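Local coordinates for putative peptidyl-arginine deiminase family protein (Campylobacter jejuni subsp. jejuni serotype O:2, PDB 6B10) that probably hydrolyses agmatine to N-carbamoylputrescine and ammonia as an agmatine deiminase, a step in polyamine biosynthesis, at residues A[14-22]-A[271-279]. Residues are numbered along the deposited sequence; the frame is centred on the assembly and turned at random.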
loop_
_atom_site.group_PDB
_atom_site.type_symbol
_atom_site.label_atom_id
_atom_site.label_comp_id
_atom_site.label_asym_id
_atom_site.label_seq_id
_atom_site.Cartn_x
_atom_site.Cartn_y
_atom_site.Cartn_z
ATOM N N PRO A 14 -8.311 -0.208 8.697
ATOM C CA PRO A 14 -7.623 -1.283 8.003
ATOM C C PRO A 14 -8.037 -1.333 6.538
ATOM O O PRO A 14 -9.142 -0.904 6.184
ATOM C CB PRO A 14 -8.102 -2.533 8.737
ATOM C CG PRO A 14 -9.468 -2.185 9.202
ATOM C CD PRO A 14 -9.460 -0.700 9.475
ATOM N N GLU A 15 -7.168 -1.889 5.698
ATOM C CA GLU A 15 -7.375 -1.859 4.252
ATOM C C GLU A 15 -8.605 -2.643 3.793
ATOM O O GLU A 15 -9.173 -2.356 2.733
ATOM C CB GLU A 15 -6.133 -2.375 3.540
ATOM C CG GLU A 15 -6.012 -1.909 2.105
ATOM C CD GLU A 15 -4.590 -2.041 1.615
ATOM O OE1 GLU A 15 -3.775 -1.156 1.953
ATOM O OE2 GLU A 15 -4.287 -3.048 0.936
ATOM N N TRP A 16 -9.026 -3.620 4.587
ATOM C CA TRP A 16 -10.193 -4.428 4.230
ATOM C C TRP A 16 -11.557 -3.778 4.521
ATOM O O TRP A 16 -12.589 -4.356 4.195
ATOM C CB TRP A 16 -10.108 -5.816 4.873
ATOM C CG TRP A 16 -10.074 -5.813 6.365
ATOM C CD1 TRP A 16 -11.139 -5.713 7.209
ATOM C CD2 TRP A 16 -8.912 -5.935 7.190
ATOM N NE1 TRP A 16 -10.710 -5.759 8.512
ATOM C CE2 TRP A 16 -9.346 -5.899 8.527
ATOM C CE3 TRP A 16 -7.542 -6.064 6.925
ATOM C CZ2 TRP A 16 -8.460 -5.986 9.603
ATOM C CZ3 TRP A 16 -6.666 -6.159 7.988
ATOM C CH2 TRP A 16 -7.126 -6.118 9.311
ATOM N N SER A 17 -11.571 -2.592 5.125
ATOM C CA SER A 17 -12.818 -1.832 5.277
ATOM C C SER A 17 -13.330 -1.398 3.902
ATOM O O SER A 17 -12.550 -1.275 2.941
ATOM C CB SER A 17 -12.621 -0.597 6.152
ATOM O OG SER A 17 -12.195 -0.959 7.445
ATOM N N GLU A 18 -14.641 -1.174 3.823
ATOM C CA GLU A 18 -15.306 -0.877 2.560
ATOM C C GLU A 18 -14.760 0.405 1.942
ATOM O O GLU A 18 -14.493 1.382 2.642
ATOM C CB GLU A 18 -16.825 -0.769 2.763
ATOM C CG GLU A 18 -17.617 -0.762 1.461
ATOM C CD GLU A 18 -19.121 -0.907 1.673
ATOM O OE1 GLU A 18 -19.620 -0.526 2.751
ATOM O OE2 GLU A 18 -19.811 -1.394 0.752
ATOM N N GLN A 19 -14.610 0.392 0.625
ATOM C CA GLN A 19 -13.981 1.480 -0.097
ATOM C C GLN A 19 -14.876 2.038 -1.197
ATOM O O GLN A 19 -15.804 1.374 -1.660
ATOM C CB GLN A 19 -12.670 0.986 -0.726
ATOM C CG GLN A 19 -11.615 0.525 0.272
ATOM C CD GLN A 19 -10.508 -0.285 -0.390
ATOM O OE1 GLN A 19 -10.053 0.049 -1.489
ATOM N NE2 GLN A 19 -10.075 -1.361 0.270
ATOM N N GLU A 20 -14.573 3.273 -1.594
ATOM C CA GLU A 20 -15.273 3.934 -2.689
ATOM C C GLU A 20 -14.417 3.881 -3.956
ATOM O O GLU A 20 -14.923 3.589 -5.035
ATOM C CB GLU A 20 -15.603 5.384 -2.313
ATOM C CG GLU A 20 -16.640 6.046 -3.212
ATOM C CD GLU A 20 -18.050 5.549 -2.955
ATOM O OE1 GLU A 20 -18.531 5.679 -1.813
ATOM O OE2 GLU A 20 -18.685 5.044 -3.903
ATOM N N TYR A 21 -13.118 4.148 -3.820
ATOM C CA TYR A 21 -12.195 4.126 -4.955
ATOM C C TYR A 21 -10.890 3.414 -4.634
ATOM O O TYR A 21 -10.418 3.448 -3.496
ATOM C CB TYR A 21 -11.805 5.548 -5.348
ATOM C CG TYR A 21 -12.876 6.374 -6.030
ATOM C CD1 TYR A 21 -13.091 6.278 -7.399
ATOM C CD2 TYR A 21 -13.640 7.288 -5.309
ATOM C CE1 TYR A 21 -14.045 7.053 -8.030
ATOM C CE2 TYR A 21 -14.606 8.064 -5.930
ATOM C CZ TYR A 21 -14.801 7.945 -7.287
ATOM O OH TYR A 21 -15.756 8.719 -7.905
ATOM N N LEU A 22 -10.304 2.786 -5.655
ATOM C CA LEU A 22 -8.863 2.574 -5.696
ATOM C C LEU A 22 -8.280 3.603 -6.669
ATOM O O LEU A 22 -8.754 3.762 -7.797
ATOM C CB LEU A 22 -8.496 1.152 -6.135
ATOM C CG LEU A 22 -7.039 0.746 -5.856
ATOM C CD1 LEU A 22 -6.786 0.563 -4.368
ATOM C CD2 LEU A 22 -6.658 -0.531 -6.588
ATOM N N ALA A 271 3.899 -9.647 -0.076
ATOM C CA ALA A 271 3.271 -8.780 0.926
ATOM C C ALA A 271 2.657 -7.507 0.316
ATOM O O ALA A 271 1.806 -6.866 0.935
ATOM C CB ALA A 271 4.271 -8.416 2.019
ATOM N N ASN A 272 3.065 -7.154 -0.899
ATOM C CA ASN A 272 2.564 -5.947 -1.568
ATOM C C ASN A 272 1.215 -6.176 -2.272
ATOM O O ASN A 272 0.992 -5.703 -3.395
ATOM C CB ASN A 272 3.614 -5.449 -2.566
ATOM C CG ASN A 272 3.721 -3.941 -2.603
ATOM O OD1 ASN A 272 3.411 -3.312 -3.608
ATOM N ND2 ASN A 272 4.170 -3.352 -1.506
ATOM N N PHE A 273 0.318 -6.904 -1.605
ATOM C CA PHE A 273 -1.050 -7.089 -2.082
ATOM C C PHE A 273 -1.910 -5.874 -1.738
ATOM O O PHE A 273 -1.459 -4.961 -1.047
ATOM C CB PHE A 273 -1.679 -8.384 -1.527
ATOM C CG PHE A 273 -1.487 -8.603 -0.041
ATOM C CD1 PHE A 273 -1.961 -7.687 0.901
ATOM C CD2 PHE A 273 -0.881 -9.767 0.420
ATOM C CE1 PHE A 273 -1.800 -7.916 2.261
ATOM C CE2 PHE A 273 -0.720 -9.997 1.780
ATOM C CZ PHE A 273 -1.185 -9.073 2.701
ATOM N N VAL A 274 -3.146 -5.858 -2.229
ATOM C CA VAL A 274 -4.058 -4.774 -1.909
ATOM C C VAL A 274 -5.472 -5.284 -1.691
ATOM O O VAL A 274 -6.002 -6.021 -2.509
ATOM C CB VAL A 274 -4.027 -3.645 -2.977
ATOM C CG1 VAL A 274 -4.255 -4.187 -4.371
ATOM C CG2 VAL A 274 -5.052 -2.563 -2.648
ATOM N N PHE A 275 -6.065 -4.903 -0.562
ATOM C CA PHE A 275 -7.461 -5.220 -0.297
ATOM C C PHE A 275 -8.354 -4.241 -1.045
ATOM O O PHE A 275 -8.059 -3.041 -1.110
ATOM C CB PHE A 275 -7.785 -5.127 1.187
ATOM C CG PHE A 275 -7.387 -6.336 1.988
ATOM C CD1 PHE A 275 -8.177 -7.480 1.982
ATOM C CD2 PHE A 275 -6.252 -6.310 2.794
ATOM C CE1 PHE A 275 -7.827 -8.583 2.744
ATOM C CE2 PHE A 275 -5.898 -7.410 3.560
ATOM C CZ PHE A 275 -6.687 -8.547 3.533
ATOM N N ILE A 276 -9.430 -4.778 -1.612
ATOM C CA ILE A 276 -10.507 -3.999 -2.206
ATOM C C ILE A 276 -11.801 -4.681 -1.812
ATOM O O ILE A 276 -11.779 -5.731 -1.167
ATOM C CB ILE A 276 -10.379 -3.914 -3.735
ATOM C CG1 ILE A 276 -10.332 -5.318 -4.352
ATOM C CG2 ILE A 276 -9.133 -3.115 -4.108
ATOM C CD1 ILE A 276 -10.546 -5.341 -5.849
ATOM N N ASN A 277 -12.931 -4.103 -2.189
ATOM C CA ASN A 277 -14.211 -4.673 -1.775
ATOM C C ASN A 277 -14.360 -6.115 -2.256
ATOM O O ASN A 277 -14.302 -6.384 -3.460
ATOM C CB ASN A 277 -15.361 -3.815 -2.282
ATOM C CG ASN A 277 -15.371 -2.439 -1.654
ATOM O OD1 ASN A 277 -14.699 -2.202 -0.647
ATOM N ND2 ASN A 277 -16.120 -1.518 -2.247
ATOM N N ASN A 278 -14.513 -7.035 -1.302
ATOM C CA ASN A 278 -14.735 -8.454 -1.579
ATOM C C ASN A 278 -13.564 -9.185 -2.236
ATOM O O ASN A 278 -13.714 -10.321 -2.670
ATOM C CB ASN A 278 -16.004 -8.654 -2.423
ATOM C CG ASN A 278 -17.235 -8.110 -1.744
ATOM O OD1 ASN A 278 -17.837 -7.144 -2.207
ATOM N ND2 ASN A 278 -17.595 -8.706 -0.622
ATOM N N ALA A 279 -12.390 -8.566 -2.269
ATOM C CA ALA A 279 -11.250 -9.197 -2.900
ATOM C C ALA A 279 -9.918 -8.744 -2.339
ATOM O O ALA A 279 -9.797 -7.682 -1.720
ATOM C CB ALA A 279 -11.292 -8.964 -4.404
HETATM O O HOH W 1 -11.564 -6.058 1.514
HETATM O O HOH W 2 -12.988 -3.506 1.372
#
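The edge of the six-membered ring of W16 meets the face of F275 in a T-shaped pair, planes turned 72° apart, with W16 CE3 4.0 Å from F275 CE2; W16 CB lies over that same face, 4.1 Å from the F275 centroid, in a CH-pi contact. The contact joins two sheets of what is probably an alpha/beta-propeller, as in other guanidine-modifying enzymes: the turn P14-S17 and the start of strand 19-25 meet strand 274-276 and the turn after it. P14 CB covers one indole face, 3.5 Å above its plane, brought there by the type I turn from P14 to S17. Broad apolar rings suit this place beside strand 212-216, whose F214 and I215 touch W16 and F275 respectively.

All four direct hydrogen bonds across the contact pair a side chain with backbone. E15, with CG anti to its own N (chi1 -158°) and the chain extended beyond, takes F275 N on the anti lone pair of OE2 at 3.0 Å. R213 makes a salt bridge to the same OE2, while H322 NE2 is hydrogen-bonded to OE1; a carboxylate can serve all three. Q19 sends NE2 to F275 O at 3.0 Å, from well above the carbonyl plane; its OE1 is held by N327 and Q55. L22 CD1 touches V274 CG2 at 4.0 Å, two apolar side chains suited to a buried place. N277 mimics a peptide group: OD1 accepts Q19 N at 2.9 Å, in the carbonyl plane, and ND2 donates to Q19 O at 3.0 Å.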